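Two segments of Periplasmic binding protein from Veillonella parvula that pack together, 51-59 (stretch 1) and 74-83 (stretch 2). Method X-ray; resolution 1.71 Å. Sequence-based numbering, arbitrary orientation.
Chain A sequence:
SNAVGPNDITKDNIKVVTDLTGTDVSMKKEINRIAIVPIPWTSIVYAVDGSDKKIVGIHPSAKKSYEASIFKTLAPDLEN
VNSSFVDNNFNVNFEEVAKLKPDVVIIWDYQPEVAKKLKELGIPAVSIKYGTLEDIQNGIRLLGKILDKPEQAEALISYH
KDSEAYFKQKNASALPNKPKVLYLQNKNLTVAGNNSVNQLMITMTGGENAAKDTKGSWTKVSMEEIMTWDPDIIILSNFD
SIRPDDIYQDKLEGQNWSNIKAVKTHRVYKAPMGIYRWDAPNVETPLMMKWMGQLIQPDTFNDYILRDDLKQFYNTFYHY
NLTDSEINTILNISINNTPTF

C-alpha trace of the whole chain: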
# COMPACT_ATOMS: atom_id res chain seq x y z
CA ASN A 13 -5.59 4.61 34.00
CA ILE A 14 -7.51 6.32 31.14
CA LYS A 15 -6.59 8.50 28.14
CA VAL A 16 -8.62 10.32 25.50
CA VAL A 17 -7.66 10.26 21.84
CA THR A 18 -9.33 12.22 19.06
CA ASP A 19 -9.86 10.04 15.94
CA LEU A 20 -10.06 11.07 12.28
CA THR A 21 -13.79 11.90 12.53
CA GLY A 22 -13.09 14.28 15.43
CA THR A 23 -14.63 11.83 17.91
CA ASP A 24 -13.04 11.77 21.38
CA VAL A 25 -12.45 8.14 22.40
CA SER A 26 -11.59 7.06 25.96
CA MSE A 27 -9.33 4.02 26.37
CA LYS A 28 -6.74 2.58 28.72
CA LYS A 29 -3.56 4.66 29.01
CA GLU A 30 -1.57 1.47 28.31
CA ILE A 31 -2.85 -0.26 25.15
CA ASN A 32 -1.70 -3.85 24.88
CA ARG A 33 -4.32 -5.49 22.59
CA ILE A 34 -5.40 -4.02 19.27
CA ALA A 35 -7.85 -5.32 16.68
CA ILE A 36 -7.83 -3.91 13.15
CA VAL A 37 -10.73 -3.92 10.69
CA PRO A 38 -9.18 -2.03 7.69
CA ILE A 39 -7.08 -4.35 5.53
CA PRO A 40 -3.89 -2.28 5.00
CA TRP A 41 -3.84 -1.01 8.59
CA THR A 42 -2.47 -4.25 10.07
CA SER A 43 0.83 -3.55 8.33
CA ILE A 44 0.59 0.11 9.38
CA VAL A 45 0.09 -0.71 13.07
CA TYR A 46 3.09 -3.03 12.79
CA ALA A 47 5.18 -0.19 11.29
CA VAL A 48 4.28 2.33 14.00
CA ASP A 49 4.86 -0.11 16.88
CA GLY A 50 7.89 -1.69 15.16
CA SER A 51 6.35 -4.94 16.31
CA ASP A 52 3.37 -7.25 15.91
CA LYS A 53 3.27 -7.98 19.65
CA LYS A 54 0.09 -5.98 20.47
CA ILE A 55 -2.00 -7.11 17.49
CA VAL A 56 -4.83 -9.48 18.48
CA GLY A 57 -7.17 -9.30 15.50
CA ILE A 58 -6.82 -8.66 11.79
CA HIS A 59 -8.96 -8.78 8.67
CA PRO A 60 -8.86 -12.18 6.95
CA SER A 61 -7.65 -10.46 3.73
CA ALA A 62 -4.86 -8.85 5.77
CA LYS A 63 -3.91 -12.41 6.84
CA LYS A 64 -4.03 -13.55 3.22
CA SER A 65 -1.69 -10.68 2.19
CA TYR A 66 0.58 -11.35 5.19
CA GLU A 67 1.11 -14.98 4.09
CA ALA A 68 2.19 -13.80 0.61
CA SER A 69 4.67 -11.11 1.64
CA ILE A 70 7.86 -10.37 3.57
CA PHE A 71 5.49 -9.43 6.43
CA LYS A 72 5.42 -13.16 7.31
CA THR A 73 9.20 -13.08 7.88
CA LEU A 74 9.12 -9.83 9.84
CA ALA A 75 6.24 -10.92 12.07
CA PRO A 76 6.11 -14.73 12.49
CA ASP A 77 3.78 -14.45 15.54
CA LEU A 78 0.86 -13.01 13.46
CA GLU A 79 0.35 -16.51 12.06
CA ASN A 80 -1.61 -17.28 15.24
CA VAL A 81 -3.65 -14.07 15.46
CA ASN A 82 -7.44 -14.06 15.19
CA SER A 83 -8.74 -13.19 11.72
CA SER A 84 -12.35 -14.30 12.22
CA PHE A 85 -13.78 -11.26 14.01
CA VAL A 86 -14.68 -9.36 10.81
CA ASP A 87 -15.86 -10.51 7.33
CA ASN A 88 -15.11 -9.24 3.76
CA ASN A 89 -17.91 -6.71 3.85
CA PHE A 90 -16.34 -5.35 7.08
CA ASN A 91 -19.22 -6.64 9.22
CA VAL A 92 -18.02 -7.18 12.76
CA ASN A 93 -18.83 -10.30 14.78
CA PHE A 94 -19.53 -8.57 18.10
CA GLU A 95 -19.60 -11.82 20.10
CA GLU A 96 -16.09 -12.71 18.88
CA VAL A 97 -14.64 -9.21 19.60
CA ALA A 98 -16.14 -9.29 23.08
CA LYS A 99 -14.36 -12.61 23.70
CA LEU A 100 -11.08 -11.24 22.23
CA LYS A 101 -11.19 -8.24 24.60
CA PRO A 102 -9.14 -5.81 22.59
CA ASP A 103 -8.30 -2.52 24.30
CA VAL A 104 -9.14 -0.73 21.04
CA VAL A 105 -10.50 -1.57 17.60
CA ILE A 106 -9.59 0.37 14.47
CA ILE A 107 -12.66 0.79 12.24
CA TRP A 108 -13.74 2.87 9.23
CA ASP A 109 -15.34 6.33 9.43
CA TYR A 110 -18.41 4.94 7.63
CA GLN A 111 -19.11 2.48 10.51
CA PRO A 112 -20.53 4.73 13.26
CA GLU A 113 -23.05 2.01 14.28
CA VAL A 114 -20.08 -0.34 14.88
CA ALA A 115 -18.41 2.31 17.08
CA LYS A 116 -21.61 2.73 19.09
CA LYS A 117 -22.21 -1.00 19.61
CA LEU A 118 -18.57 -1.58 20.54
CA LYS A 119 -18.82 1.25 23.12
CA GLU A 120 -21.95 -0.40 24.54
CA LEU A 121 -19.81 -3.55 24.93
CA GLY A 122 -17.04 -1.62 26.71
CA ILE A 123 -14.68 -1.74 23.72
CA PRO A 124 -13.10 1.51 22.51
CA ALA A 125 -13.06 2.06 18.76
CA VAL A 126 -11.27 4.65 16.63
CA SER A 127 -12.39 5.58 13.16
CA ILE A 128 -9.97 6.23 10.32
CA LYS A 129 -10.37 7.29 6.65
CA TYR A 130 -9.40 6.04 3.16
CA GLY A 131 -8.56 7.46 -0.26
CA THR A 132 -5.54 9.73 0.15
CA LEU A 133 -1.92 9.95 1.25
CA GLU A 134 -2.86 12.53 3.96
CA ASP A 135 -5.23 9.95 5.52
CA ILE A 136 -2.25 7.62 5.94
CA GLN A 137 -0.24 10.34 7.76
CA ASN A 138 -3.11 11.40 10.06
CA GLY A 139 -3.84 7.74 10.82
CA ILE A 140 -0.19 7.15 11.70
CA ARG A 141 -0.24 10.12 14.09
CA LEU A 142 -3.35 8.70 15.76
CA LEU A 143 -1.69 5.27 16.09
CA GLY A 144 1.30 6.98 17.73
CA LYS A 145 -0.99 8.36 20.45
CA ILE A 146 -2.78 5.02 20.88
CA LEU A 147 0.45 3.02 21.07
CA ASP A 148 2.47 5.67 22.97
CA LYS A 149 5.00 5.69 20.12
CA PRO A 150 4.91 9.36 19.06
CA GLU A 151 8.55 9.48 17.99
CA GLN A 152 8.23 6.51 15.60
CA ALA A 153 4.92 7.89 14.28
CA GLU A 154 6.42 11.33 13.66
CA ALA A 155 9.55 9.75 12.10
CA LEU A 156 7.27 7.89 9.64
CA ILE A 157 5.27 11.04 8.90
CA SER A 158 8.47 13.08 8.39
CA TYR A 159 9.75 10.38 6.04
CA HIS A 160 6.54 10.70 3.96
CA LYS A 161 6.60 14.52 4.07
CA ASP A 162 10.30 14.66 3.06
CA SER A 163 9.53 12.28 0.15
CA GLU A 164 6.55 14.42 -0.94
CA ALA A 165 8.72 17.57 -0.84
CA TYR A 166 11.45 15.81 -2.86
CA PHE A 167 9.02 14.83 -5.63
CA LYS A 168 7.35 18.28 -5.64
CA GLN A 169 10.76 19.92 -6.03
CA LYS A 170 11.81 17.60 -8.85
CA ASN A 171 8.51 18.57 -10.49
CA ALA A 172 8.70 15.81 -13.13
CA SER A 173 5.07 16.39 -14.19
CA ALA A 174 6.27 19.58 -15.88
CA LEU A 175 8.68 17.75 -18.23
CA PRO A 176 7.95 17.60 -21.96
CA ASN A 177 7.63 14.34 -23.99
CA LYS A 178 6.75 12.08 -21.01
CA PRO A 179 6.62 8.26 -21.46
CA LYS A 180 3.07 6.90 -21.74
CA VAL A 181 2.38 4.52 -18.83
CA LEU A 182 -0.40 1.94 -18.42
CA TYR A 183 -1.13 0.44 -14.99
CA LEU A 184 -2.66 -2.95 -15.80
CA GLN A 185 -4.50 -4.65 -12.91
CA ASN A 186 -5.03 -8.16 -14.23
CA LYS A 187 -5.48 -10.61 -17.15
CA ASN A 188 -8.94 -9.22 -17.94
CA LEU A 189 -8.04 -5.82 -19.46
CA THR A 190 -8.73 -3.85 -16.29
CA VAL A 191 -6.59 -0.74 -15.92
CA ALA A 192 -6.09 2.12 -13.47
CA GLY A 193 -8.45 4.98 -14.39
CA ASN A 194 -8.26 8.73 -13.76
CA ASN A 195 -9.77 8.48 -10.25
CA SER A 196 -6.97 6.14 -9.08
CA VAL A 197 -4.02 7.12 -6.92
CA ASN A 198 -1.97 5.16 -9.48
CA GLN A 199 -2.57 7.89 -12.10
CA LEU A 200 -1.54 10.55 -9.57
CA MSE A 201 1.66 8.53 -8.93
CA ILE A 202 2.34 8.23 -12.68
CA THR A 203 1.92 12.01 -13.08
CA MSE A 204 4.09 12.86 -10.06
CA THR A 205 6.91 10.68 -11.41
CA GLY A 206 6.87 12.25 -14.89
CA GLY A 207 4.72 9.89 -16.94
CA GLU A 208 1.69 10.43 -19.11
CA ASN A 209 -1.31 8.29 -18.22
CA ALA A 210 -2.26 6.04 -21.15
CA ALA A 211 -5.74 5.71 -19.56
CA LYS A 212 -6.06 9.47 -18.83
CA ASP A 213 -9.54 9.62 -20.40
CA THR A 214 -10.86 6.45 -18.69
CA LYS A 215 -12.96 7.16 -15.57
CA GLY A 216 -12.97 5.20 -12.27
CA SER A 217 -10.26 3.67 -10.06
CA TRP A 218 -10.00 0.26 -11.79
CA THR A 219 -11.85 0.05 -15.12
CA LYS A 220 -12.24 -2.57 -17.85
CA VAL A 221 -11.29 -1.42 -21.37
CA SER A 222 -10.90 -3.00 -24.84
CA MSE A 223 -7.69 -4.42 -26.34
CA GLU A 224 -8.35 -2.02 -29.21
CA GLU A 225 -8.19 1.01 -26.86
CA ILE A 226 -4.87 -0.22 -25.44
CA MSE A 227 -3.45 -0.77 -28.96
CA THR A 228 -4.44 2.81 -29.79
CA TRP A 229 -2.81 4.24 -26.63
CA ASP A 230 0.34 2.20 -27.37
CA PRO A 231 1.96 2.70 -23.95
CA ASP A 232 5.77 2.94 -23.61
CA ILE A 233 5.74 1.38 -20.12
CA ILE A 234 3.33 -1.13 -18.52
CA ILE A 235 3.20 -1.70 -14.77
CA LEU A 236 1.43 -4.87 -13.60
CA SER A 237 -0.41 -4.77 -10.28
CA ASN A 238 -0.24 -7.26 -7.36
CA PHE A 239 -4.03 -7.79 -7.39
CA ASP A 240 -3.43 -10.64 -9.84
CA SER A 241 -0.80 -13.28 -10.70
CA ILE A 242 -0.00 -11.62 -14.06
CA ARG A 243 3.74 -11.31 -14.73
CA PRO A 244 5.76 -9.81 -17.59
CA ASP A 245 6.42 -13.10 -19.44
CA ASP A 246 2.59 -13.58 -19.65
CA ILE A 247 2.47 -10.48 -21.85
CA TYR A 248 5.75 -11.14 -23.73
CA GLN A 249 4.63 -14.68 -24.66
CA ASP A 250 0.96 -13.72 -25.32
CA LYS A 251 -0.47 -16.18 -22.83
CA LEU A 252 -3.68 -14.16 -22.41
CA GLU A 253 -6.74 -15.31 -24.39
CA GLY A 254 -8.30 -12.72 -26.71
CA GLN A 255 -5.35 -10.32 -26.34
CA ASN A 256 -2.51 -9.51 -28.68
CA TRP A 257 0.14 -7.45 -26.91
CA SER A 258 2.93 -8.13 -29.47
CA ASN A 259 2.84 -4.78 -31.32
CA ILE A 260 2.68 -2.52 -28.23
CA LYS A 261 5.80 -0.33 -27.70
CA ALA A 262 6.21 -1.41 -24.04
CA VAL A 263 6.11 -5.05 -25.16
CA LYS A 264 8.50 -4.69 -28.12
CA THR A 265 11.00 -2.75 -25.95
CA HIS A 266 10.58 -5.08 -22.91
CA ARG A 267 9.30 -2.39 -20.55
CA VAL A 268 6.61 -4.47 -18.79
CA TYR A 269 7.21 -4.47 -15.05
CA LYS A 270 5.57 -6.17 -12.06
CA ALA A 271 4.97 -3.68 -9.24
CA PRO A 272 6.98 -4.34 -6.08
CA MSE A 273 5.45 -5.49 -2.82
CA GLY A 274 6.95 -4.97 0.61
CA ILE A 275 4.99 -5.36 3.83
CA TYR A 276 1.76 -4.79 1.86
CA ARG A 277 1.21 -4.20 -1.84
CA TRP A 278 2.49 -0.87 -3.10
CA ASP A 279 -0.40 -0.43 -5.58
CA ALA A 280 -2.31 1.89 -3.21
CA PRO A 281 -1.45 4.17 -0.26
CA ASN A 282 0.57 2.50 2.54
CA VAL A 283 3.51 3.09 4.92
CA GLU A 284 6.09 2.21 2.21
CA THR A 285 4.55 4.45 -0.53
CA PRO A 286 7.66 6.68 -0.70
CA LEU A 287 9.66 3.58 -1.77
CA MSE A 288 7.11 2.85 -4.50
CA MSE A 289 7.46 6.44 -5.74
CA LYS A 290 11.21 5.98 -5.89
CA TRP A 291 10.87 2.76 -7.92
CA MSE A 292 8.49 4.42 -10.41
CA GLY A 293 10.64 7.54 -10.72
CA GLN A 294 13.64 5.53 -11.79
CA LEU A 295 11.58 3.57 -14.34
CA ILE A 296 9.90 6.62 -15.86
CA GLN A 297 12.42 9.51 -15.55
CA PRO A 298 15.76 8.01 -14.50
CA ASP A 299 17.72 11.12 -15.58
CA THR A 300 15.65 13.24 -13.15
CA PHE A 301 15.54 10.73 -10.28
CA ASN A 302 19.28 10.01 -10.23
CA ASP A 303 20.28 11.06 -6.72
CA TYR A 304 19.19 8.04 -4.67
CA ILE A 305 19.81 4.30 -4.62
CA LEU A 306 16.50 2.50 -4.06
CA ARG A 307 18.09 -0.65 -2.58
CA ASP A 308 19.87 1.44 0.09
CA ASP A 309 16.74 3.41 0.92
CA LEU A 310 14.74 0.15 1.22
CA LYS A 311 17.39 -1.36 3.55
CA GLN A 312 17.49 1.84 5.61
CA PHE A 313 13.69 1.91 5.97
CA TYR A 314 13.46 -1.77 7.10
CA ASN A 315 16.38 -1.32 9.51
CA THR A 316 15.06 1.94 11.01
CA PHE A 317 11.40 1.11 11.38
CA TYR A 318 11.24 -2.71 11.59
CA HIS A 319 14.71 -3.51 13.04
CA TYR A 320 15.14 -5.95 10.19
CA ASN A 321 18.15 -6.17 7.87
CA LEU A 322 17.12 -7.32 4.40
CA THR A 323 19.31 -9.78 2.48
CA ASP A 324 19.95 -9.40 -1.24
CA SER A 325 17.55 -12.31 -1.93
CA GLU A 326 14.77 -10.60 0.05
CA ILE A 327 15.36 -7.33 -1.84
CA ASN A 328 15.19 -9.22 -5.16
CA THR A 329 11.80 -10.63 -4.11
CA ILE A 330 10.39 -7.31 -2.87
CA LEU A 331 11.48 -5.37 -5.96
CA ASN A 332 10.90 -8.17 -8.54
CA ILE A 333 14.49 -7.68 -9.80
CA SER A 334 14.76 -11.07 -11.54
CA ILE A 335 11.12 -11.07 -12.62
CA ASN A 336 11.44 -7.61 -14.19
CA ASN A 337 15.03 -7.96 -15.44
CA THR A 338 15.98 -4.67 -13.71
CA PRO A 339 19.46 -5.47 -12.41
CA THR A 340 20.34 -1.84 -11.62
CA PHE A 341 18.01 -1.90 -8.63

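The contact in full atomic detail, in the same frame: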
# COMPACT_ATOMS: atom_id res chain seq x y z
N SER A 51 6.60 -3.68 15.64
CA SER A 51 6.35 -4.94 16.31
C SER A 51 4.92 -5.38 16.04
O SER A 51 4.04 -4.54 15.89
CB SER A 51 6.57 -4.78 17.82
OG SER A 51 6.12 -5.90 18.53
N ASP A 52 4.72 -6.69 15.99
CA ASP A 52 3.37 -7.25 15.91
C ASP A 52 2.82 -7.65 17.27
O ASP A 52 1.72 -8.19 17.33
CB ASP A 52 3.37 -8.49 14.99
CG ASP A 52 4.19 -9.65 15.55
OD1 ASP A 52 4.89 -9.53 16.58
OD2 ASP A 52 4.13 -10.73 14.96
N LYS A 53 3.57 -7.39 18.34
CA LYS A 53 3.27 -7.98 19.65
C LYS A 53 1.91 -7.60 20.24
O LYS A 53 1.37 -8.38 21.01
CB LYS A 53 4.38 -7.67 20.67
CG LYS A 53 5.76 -8.25 20.31
CD LYS A 53 5.87 -9.75 20.54
CE LYS A 53 7.29 -10.23 20.30
NZ LYS A 53 7.39 -11.71 20.09
N LYS A 54 1.37 -6.43 19.89
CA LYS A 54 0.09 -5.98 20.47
C LYS A 54 -1.13 -6.27 19.60
O LYS A 54 -2.25 -5.94 19.98
CB LYS A 54 0.16 -4.49 20.78
CG LYS A 54 1.21 -4.15 21.83
CD LYS A 54 1.19 -2.69 22.26
CE LYS A 54 1.98 -2.48 23.56
NZ LYS A 54 1.83 -1.10 24.11
N ILE A 55 -0.93 -6.90 18.43
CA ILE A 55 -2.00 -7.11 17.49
C ILE A 55 -2.73 -8.39 17.86
O ILE A 55 -2.12 -9.43 17.97
CB ILE A 55 -1.49 -7.17 16.05
CG1 ILE A 55 -0.79 -5.86 15.68
CG2 ILE A 55 -2.64 -7.47 15.09
CD1 ILE A 55 -0.13 -5.85 14.32
N VAL A 56 -4.03 -8.30 18.08
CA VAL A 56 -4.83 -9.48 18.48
C VAL A 56 -5.96 -9.83 17.52
O VAL A 56 -6.62 -10.84 17.69
CB VAL A 56 -5.41 -9.34 19.90
CG1 VAL A 56 -4.28 -9.13 20.91
CG2 VAL A 56 -6.44 -8.22 19.98
N GLY A 57 -6.19 -9.00 16.51
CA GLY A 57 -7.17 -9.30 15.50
C GLY A 57 -6.93 -8.53 14.23
O GLY A 57 -6.67 -7.33 14.26
N ILE A 58 -6.99 -9.25 13.11
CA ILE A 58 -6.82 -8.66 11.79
C ILE A 58 -7.87 -9.15 10.79
O ILE A 58 -8.54 -10.17 11.00
CB ILE A 58 -5.39 -8.94 11.24
CG1 ILE A 58 -5.21 -10.41 10.82
CG2 ILE A 58 -4.36 -8.55 12.28
CD1 ILE A 58 -3.83 -10.70 10.23
N HIS A 59 -8.02 -8.41 9.70
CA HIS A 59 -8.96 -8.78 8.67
C HIS A 59 -8.45 -10.04 7.94
O HIS A 59 -7.23 -10.21 7.75
CB HIS A 59 -9.13 -7.60 7.72
CG HIS A 59 -10.26 -7.74 6.76
ND1 HIS A 59 -10.21 -8.59 5.68
CD2 HIS A 59 -11.45 -7.10 6.69
CE1 HIS A 59 -11.34 -8.50 5.00
NE2 HIS A 59 -12.10 -7.60 5.59
N LEU A 74 8.98 -10.86 8.81
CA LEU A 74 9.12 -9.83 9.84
C LEU A 74 8.35 -10.15 11.11
O LEU A 74 8.79 -9.80 12.19
CB LEU A 74 8.62 -8.48 9.35
CG LEU A 74 9.23 -7.92 8.08
CD1 LEU A 74 8.52 -6.64 7.68
CD2 LEU A 74 10.71 -7.69 8.28
N ALA A 75 7.18 -10.77 10.97
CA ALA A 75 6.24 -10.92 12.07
C ALA A 75 5.68 -12.34 12.13
O ALA A 75 4.48 -12.55 11.91
CB ALA A 75 5.12 -9.90 11.89
N PRO A 76 6.54 -13.33 12.44
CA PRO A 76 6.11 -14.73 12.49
C PRO A 76 4.93 -14.98 13.45
O PRO A 76 4.10 -15.84 13.19
CB PRO A 76 7.38 -15.49 12.92
CG PRO A 76 8.32 -14.46 13.44
CD PRO A 76 7.99 -13.20 12.69
N ASP A 77 4.84 -14.21 14.53
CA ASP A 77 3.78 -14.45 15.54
C ASP A 77 2.35 -14.16 15.03
O ASP A 77 1.39 -14.72 15.56
CB ASP A 77 4.04 -13.63 16.80
CG ASP A 77 5.33 -14.00 17.51
OD1 ASP A 77 5.98 -15.00 17.14
OD2 ASP A 77 5.70 -13.26 18.44
N LEU A 78 2.20 -13.32 14.01
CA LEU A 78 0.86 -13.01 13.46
C LEU A 78 0.18 -14.22 12.85
O LEU A 78 -1.04 -14.21 12.68
CB LEU A 78 0.91 -11.91 12.39
CG LEU A 78 0.93 -10.45 12.78
CD1 LEU A 78 0.93 -9.56 11.54
CD2 LEU A 78 -0.25 -10.11 13.66
N GLU A 79 0.94 -15.26 12.52
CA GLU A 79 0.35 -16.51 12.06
C GLU A 79 -0.79 -16.99 12.97
O GLU A 79 -1.76 -17.56 12.50
CB GLU A 79 1.41 -17.61 11.98
CG GLU A 79 0.89 -18.93 11.42
CD GLU A 79 0.33 -18.77 10.02
OE1 GLU A 79 0.89 -17.97 9.25
OE2 GLU A 79 -0.66 -19.44 9.68
N ASN A 80 -0.65 -16.75 14.27
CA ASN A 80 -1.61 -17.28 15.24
C ASN A 80 -2.63 -16.27 15.71
O ASN A 80 -3.37 -16.54 16.65
CB ASN A 80 -0.87 -17.83 16.44
CG ASN A 80 0.17 -18.83 16.05
OD1 ASN A 80 -0.12 -19.79 15.34
ND2 ASN A 80 1.41 -18.59 16.45
N VAL A 81 -2.69 -15.11 15.07
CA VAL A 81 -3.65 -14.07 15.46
C VAL A 81 -5.05 -14.41 14.93
O VAL A 81 -5.20 -15.02 13.87
CB VAL A 81 -3.21 -12.70 14.89
CG1 VAL A 81 -3.43 -12.64 13.38
CG2 VAL A 81 -3.96 -11.55 15.52
N ASN A 82 -6.06 -13.97 15.65
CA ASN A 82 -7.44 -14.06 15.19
C ASN A 82 -7.67 -13.27 13.92
O ASN A 82 -7.29 -12.11 13.84
CB ASN A 82 -8.35 -13.49 16.27
CG ASN A 82 -9.81 -13.57 15.89
OD1 ASN A 82 -10.30 -12.87 15.00
ND2 ASN A 82 -10.53 -14.42 16.58
N SER A 83 -8.26 -13.91 12.91
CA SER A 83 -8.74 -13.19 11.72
C SER A 83 -10.21 -13.48 11.39
O SER A 83 -10.64 -13.34 10.23
CB SER A 83 -7.87 -13.54 10.52
OG SER A 83 -7.92 -14.92 10.23
O HOH W 1 6.52 -12.00 15.41
O HOH W 2 -5.64 -13.07 18.49

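The contact reads as a polar end, an apolar middle and a backbone end. At the polar end Asp52 lies buried, its CA-to-CB bond directed toward the second stretch. With chi1 at 65° (p) and chi2 near zero, its carboxylate reaches into the first turn of the 3-10 segment 76-79. OD2 of Asp52 lies 3.3 Å from CB of Ala75 and 3.4 Å from N of Leu78. A water completes the fit: it donates to OD2 of Asp52 at 2.7 Å and accepts from N of Asp77 at 2.9 Å, so a backbone NH at the start of the segment is answered through solvent. The small methyl of Ala75 suits a place where a carboxylate oxygen comes this close.

Asp77 brings a second acid nearby, with OD1 of Asp52 and OD2 of Asp77 4.2 Å apart. Lys53 supplies the opposite charge. Its CA-to-CB bond points away, yet two m rotamers at chi1 and chi2 bend the chain back before chi3 and chi4 extend it (both t), and NZ of Lys53 meets OD2 of Asp77 in a salt bridge of 2.8 Å. Asp77 meets it with chi1 m and its CB directed toward the first stretch. Both residues are exposed, which suits a long, flexible lysine. The turn Asp52-Ile55 that carries Lys53 is type I, closed by N of Ile55 to O of Asp52 at 3.1 Å; the OG of Ser51, in the t rotamer, accepts from N of Lys53 at 3.0 Å.

In the middle, Ile55 (m, t) points its CB toward the second stretch, and its CG2 packs 3.8 Å from CD2 of Leu78. Leu78 starts sideways, but chi1 m and an extended chi2 bring its end nearer. Val81, chi1 p, spreads its two methyls over different neighbours: CG2 sits 3.3 Å from C of Val56 and 3.5 Å from N of Gly57, while CG1 touches CD1 of Ile58 at 3.7 Å. A branched, compact residue suits this spot, covering backbone and side chain at once. Ile58, with chi1 p and chi2 t, extends CD1 to that contact.

Beyond Val81 the backbones take over. N of Ile58 donates to O of Asn82 at 3.0 Å and 163°, and the same oxygen receives a CA-H...O contact from CA of Gly57 at 3.3 Å. CA of Ser83 approaches O of Ile58 at 3.1 Å in another. A second water joins O of Val56 (2.6 Å) to N of Asn82 (3.0 Å), this time linking two backbone groups.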